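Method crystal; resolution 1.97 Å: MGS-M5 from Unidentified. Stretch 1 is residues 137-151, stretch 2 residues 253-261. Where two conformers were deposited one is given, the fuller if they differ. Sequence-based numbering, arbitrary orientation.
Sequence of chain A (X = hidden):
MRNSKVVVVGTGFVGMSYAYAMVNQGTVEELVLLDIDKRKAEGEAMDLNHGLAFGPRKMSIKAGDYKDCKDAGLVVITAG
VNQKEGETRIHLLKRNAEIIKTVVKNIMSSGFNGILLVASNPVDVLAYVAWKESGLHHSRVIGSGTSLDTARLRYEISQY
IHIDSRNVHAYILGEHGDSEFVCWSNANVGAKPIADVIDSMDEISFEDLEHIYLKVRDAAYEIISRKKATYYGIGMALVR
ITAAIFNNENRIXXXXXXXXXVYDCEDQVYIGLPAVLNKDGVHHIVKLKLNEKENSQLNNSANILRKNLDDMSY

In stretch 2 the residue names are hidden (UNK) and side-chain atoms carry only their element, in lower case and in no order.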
# COMPACT_ATOMS: atom_id res chain seq x y z
N HIS A 137 -1.38 -5.26 -33.43
CA HIS A 137 -2.09 -4.02 -33.62
C HIS A 137 -1.40 -2.87 -32.85
O HIS A 137 -0.85 -3.07 -31.78
CB HIS A 137 -3.55 -4.17 -33.18
CG HIS A 137 -4.40 -2.99 -33.51
ND1 HIS A 137 -4.67 -1.99 -32.60
CD2 HIS A 137 -5.04 -2.65 -34.66
CE1 HIS A 137 -5.46 -1.10 -33.16
NE2 HIS A 137 -5.69 -1.46 -34.41
N HIS A 138 -1.44 -1.67 -33.38
CA HIS A 138 -0.66 -0.62 -32.73
C HIS A 138 -1.21 -0.29 -31.34
O HIS A 138 -0.49 0.27 -30.54
CB HIS A 138 -0.61 0.65 -33.60
CG HIS A 138 -1.94 1.10 -34.09
ND1 HIS A 138 -2.72 2.00 -33.39
CD2 HIS A 138 -2.65 0.76 -35.19
CE1 HIS A 138 -3.84 2.21 -34.06
NE2 HIS A 138 -3.82 1.47 -35.15
N SER A 139 -2.46 -0.67 -31.03
CA SER A 139 -2.94 -0.35 -29.65
C SER A 139 -2.26 -1.25 -28.58
O SER A 139 -2.44 -1.04 -27.38
CB SER A 139 -4.47 -0.53 -29.55
OG SER A 139 -4.83 -1.86 -29.87
N ARG A 140 -1.57 -2.29 -29.04
CA ARG A 140 -0.89 -3.28 -28.17
C ARG A 140 0.61 -3.09 -28.15
O ARG A 140 1.35 -3.91 -27.59
CB ARG A 140 -1.16 -4.70 -28.68
CG ARG A 140 -2.62 -4.94 -29.05
CD ARG A 140 -3.45 -5.37 -27.83
NE ARG A 140 -3.06 -6.68 -27.32
CZ ARG A 140 -3.48 -7.18 -26.15
NH1 ARG A 140 -4.34 -6.47 -25.41
NH2 ARG A 140 -3.09 -8.39 -25.75
N VAL A 141 1.09 -2.06 -28.82
CA VAL A 141 2.55 -1.77 -28.76
C VAL A 141 2.75 -0.31 -28.43
O VAL A 141 2.24 0.55 -29.14
CB VAL A 141 3.27 -2.08 -30.11
CG1 VAL A 141 4.78 -1.69 -30.03
CG2 VAL A 141 3.09 -3.55 -30.47
N ILE A 142 3.45 -0.04 -27.34
CA ILE A 142 3.68 1.32 -26.93
C ILE A 142 5.12 1.52 -26.53
O ILE A 142 5.88 0.55 -26.29
CB ILE A 142 2.74 1.71 -25.71
CG1 ILE A 142 2.97 0.75 -24.54
CG2 ILE A 142 1.30 1.65 -26.15
CD1 ILE A 142 2.20 1.14 -23.26
N GLY A 143 5.50 2.79 -26.39
CA GLY A 143 6.79 3.10 -25.80
C GLY A 143 6.59 3.99 -24.57
O GLY A 143 5.53 4.57 -24.39
N SER A 144 7.62 4.13 -23.73
CA SER A 144 7.47 4.94 -22.53
C SER A 144 7.41 6.46 -22.86
O SER A 144 6.96 7.25 -22.01
CB SER A 144 8.61 4.65 -21.55
OG SER A 144 9.88 4.77 -22.14
N GLY A 145 7.86 6.84 -24.05
CA GLY A 145 7.64 8.20 -24.54
C GLY A 145 8.03 9.28 -23.54
O GLY A 145 9.10 9.24 -22.95
N THR A 146 7.15 10.25 -23.35
CA THR A 146 7.49 11.41 -22.51
C THR A 146 6.86 11.27 -21.11
O THR A 146 6.64 12.26 -20.40
CB THR A 146 7.02 12.70 -23.19
OG1 THR A 146 5.67 12.51 -23.63
CG2 THR A 146 7.90 13.05 -24.46
N SER A 147 6.54 10.05 -20.70
CA SER A 147 5.96 9.87 -19.35
C SER A 147 6.94 10.37 -18.27
O SER A 147 6.55 11.08 -17.35
CB SER A 147 5.60 8.39 -19.11
OG SER A 147 6.79 7.58 -19.35
N LEU A 148 8.22 10.04 -18.40
CA LEU A 148 9.22 10.52 -17.43
C LEU A 148 9.48 12.03 -17.57
O LEU A 148 9.66 12.74 -16.56
CB LEU A 148 10.55 9.74 -17.59
CG LEU A 148 11.77 10.25 -16.80
CD1 LEU A 148 11.55 10.18 -15.23
CD2 LEU A 148 13.04 9.54 -17.24
N ASP A 149 9.56 12.52 -18.80
CA ASP A 149 9.73 13.96 -18.99
C ASP A 149 8.58 14.70 -18.28
O ASP A 149 8.77 15.76 -17.70
CB ASP A 149 9.76 14.34 -20.48
CG ASP A 149 10.78 13.51 -21.27
OD1 ASP A 149 11.94 13.88 -21.26
OD2 ASP A 149 10.44 12.42 -21.78
N THR A 150 7.41 14.14 -18.39
CA THR A 150 6.20 14.71 -17.77
C THR A 150 6.30 14.70 -16.22
O THR A 150 5.99 15.71 -15.55
CB THR A 150 4.95 13.94 -18.24
OG1 THR A 150 4.74 14.23 -19.66
CG2 THR A 150 3.69 14.38 -17.42
N ALA A 151 6.78 13.59 -15.66
CA ALA A 151 7.01 13.54 -14.21
C ALA A 151 8.05 14.57 -13.79
O ALA A 151 7.96 15.13 -12.71
CB ALA A 151 7.47 12.14 -13.77
N UNK A 253 -2.05 8.76 -19.60
CA UNK A 253 -0.59 8.97 -19.47
C UNK A 253 0.03 9.33 -20.82
O UNK A 253 -0.36 8.80 -21.84
c UNK A 253 -0.28 7.26 -17.55
c UNK A 253 0.13 7.71 -18.97
c UNK A 253 0.23 5.87 -17.31
c UNK A 253 0.22 8.23 -16.43
N UNK A 254 1.04 10.21 -20.80
CA UNK A 254 1.72 10.54 -22.05
C UNK A 254 2.71 9.43 -22.33
O UNK A 254 3.55 9.14 -21.47
c UNK A 254 1.47 11.04 -19.67
c UNK A 254 2.62 11.87 -20.25
c UNK A 254 2.38 11.88 -21.77
N UNK A 255 2.56 8.77 -23.47
CA UNK A 255 3.42 7.65 -23.86
C UNK A 255 3.64 7.73 -25.34
O UNK A 255 2.95 8.50 -26.01
c UNK A 255 0.72 4.86 -24.04
c UNK A 255 2.77 6.08 -22.01
c UNK A 255 1.30 6.27 -23.94
c UNK A 255 2.78 6.28 -23.51
N UNK A 256 4.60 6.94 -25.85
CA UNK A 256 4.80 6.79 -27.28
C UNK A 256 3.68 5.98 -27.91
O UNK A 256 3.52 4.81 -27.58
c UNK A 256 6.14 6.11 -27.60
o UNK A 256 7.26 6.83 -27.12
N UNK A 257 2.94 6.58 -28.84
CA UNK A 257 1.82 5.89 -29.52
C UNK A 257 1.81 6.29 -30.96
O UNK A 257 2.37 7.35 -31.34
c UNK A 257 0.45 6.25 -28.90
c UNK A 257 0.27 5.55 -27.57
c UNK A 257 0.32 7.79 -28.74
N UNK A 258 1.16 5.47 -31.78
CA UNK A 258 1.09 5.75 -33.20
C UNK A 258 0.08 6.88 -33.43
O UNK A 258 -1.12 6.69 -33.16
c UNK A 258 2.12 4.81 -36.10
c UNK A 258 0.67 4.51 -33.99
c UNK A 258 0.65 4.69 -35.51
c UNK A 258 -0.13 3.57 -36.23
N UNK A 259 0.54 8.02 -33.93
CA UNK A 259 -0.39 9.15 -34.13
C UNK A 259 -1.59 8.74 -34.98
O UNK A 259 -2.74 8.84 -34.54
n UNK A 259 -0.77 12.04 -36.24
c UNK A 259 -0.72 11.51 -35.02
c UNK A 259 0.28 10.35 -34.79
o UNK A 259 -1.47 11.86 -34.12
N UNK A 260 -1.32 8.29 -36.20
CA UNK A 260 -2.38 7.68 -37.02
C UNK A 260 -3.54 8.65 -37.26
O UNK A 260 -4.70 8.26 -37.24
c UNK A 260 -2.89 6.40 -36.33
c UNK A 260 -3.69 5.49 -37.26
o UNK A 260 -3.43 5.42 -38.43
n UNK A 260 -4.66 4.77 -36.70
N UNK A 261 -3.23 9.92 -37.49
CA UNK A 261 -4.30 10.85 -37.86
C UNK A 261 -4.97 11.54 -36.67
O UNK A 261 -5.80 12.42 -36.85
O HOH W 1 -0.10 3.27 -30.48

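Position 253 carries four carbons, forked at the second. CA-to-CB points sideways and the side chain comes no nearer to stretch 1 than 5.5 Å, CB to Ser 147 CB, beyond contact range, so the shape alone decides: Leu 253.

At position 254 three carbons close a ring onto the backbone N. CB points toward stretch 1, and the ring packs at the start of the helix, against Thr 150 and Thr 146. This is Pro 254: CG lies 3.2 Å from Thr 150 OG1, and CB 3.8 Å from Thr 146 OG1. Its carbonyl O sits 3.2 Å from Ser 147 CB.

Position 255 has four carbons forked at the first, one arm two carbons long, packed beside Ile 142: Ile 255. CD1 reaches Ile 142 CG2 at 3.9 Å, an apolar contact beside the strand pairing, while CB rests 3.4 Å from Gly 143 O.

Position 256 has one carbon and one oxygen, set against Gly 145, and is Ser 256. The CA-to-CB bond points toward stretch 1, and OG comes within 2.9 Å of Gly 145 CA; OG is hydrogen-bonded elsewhere in the structure. The backbone does the pairing, with Gly 143 N donating to Ser 256 O (3.1 Å) and Ser 256 N to Gly 143 O (2.9 Å).

Position 257 bears one carbon carrying two more, also beside Ile 142: the compact fork of Val 257. Its CG1 stands 4.3 Å from Ile 142 CG2, a looser apolar contact.

Position 258 again shows four carbons forked at the second, over one face of the His 138 ring: Leu 258. CD2 lies 4.0 Å from the ring centroid, a CH-pi contact. A water accepts from Leu 258 N (2.8 Å) and donates to His 138 O (3.0 Å), bridging backbones that do not bond directly.

Position 259 has two carbons, the second bearing an oxygen and a nitrogen. It makes no contact with stretch 1; it is Asn 259.

Position 260 again has two carbons, the second carrying one oxygen and one nitrogen; its CA-to-CB bond points toward stretch 1, near the His 138 ring. In Asn 260, ND2 stands 3.7 Å from His 138 NE2, at the exposed end.

Position 261 has no side-chain atoms: Gly 261. At its backbone angles a CB would jam against the preceding carbonyl O.

The rule is one antiparallel bridge, Gly 143 with Ser 256, flanked by different kinds of packing. Close approach depends on bare backbone: an ideal CB on Gly 143 would fall 2.9 Å from Ser 256 CB, and one on Gly 145 would fall 2.3 Å from Ser 256 N. Proline against the helix start, aliphatic contacts around Ile 142 and leucine over the imidazole complete the fit.

Stretch 2, residues 253-261: LPISVLNNG
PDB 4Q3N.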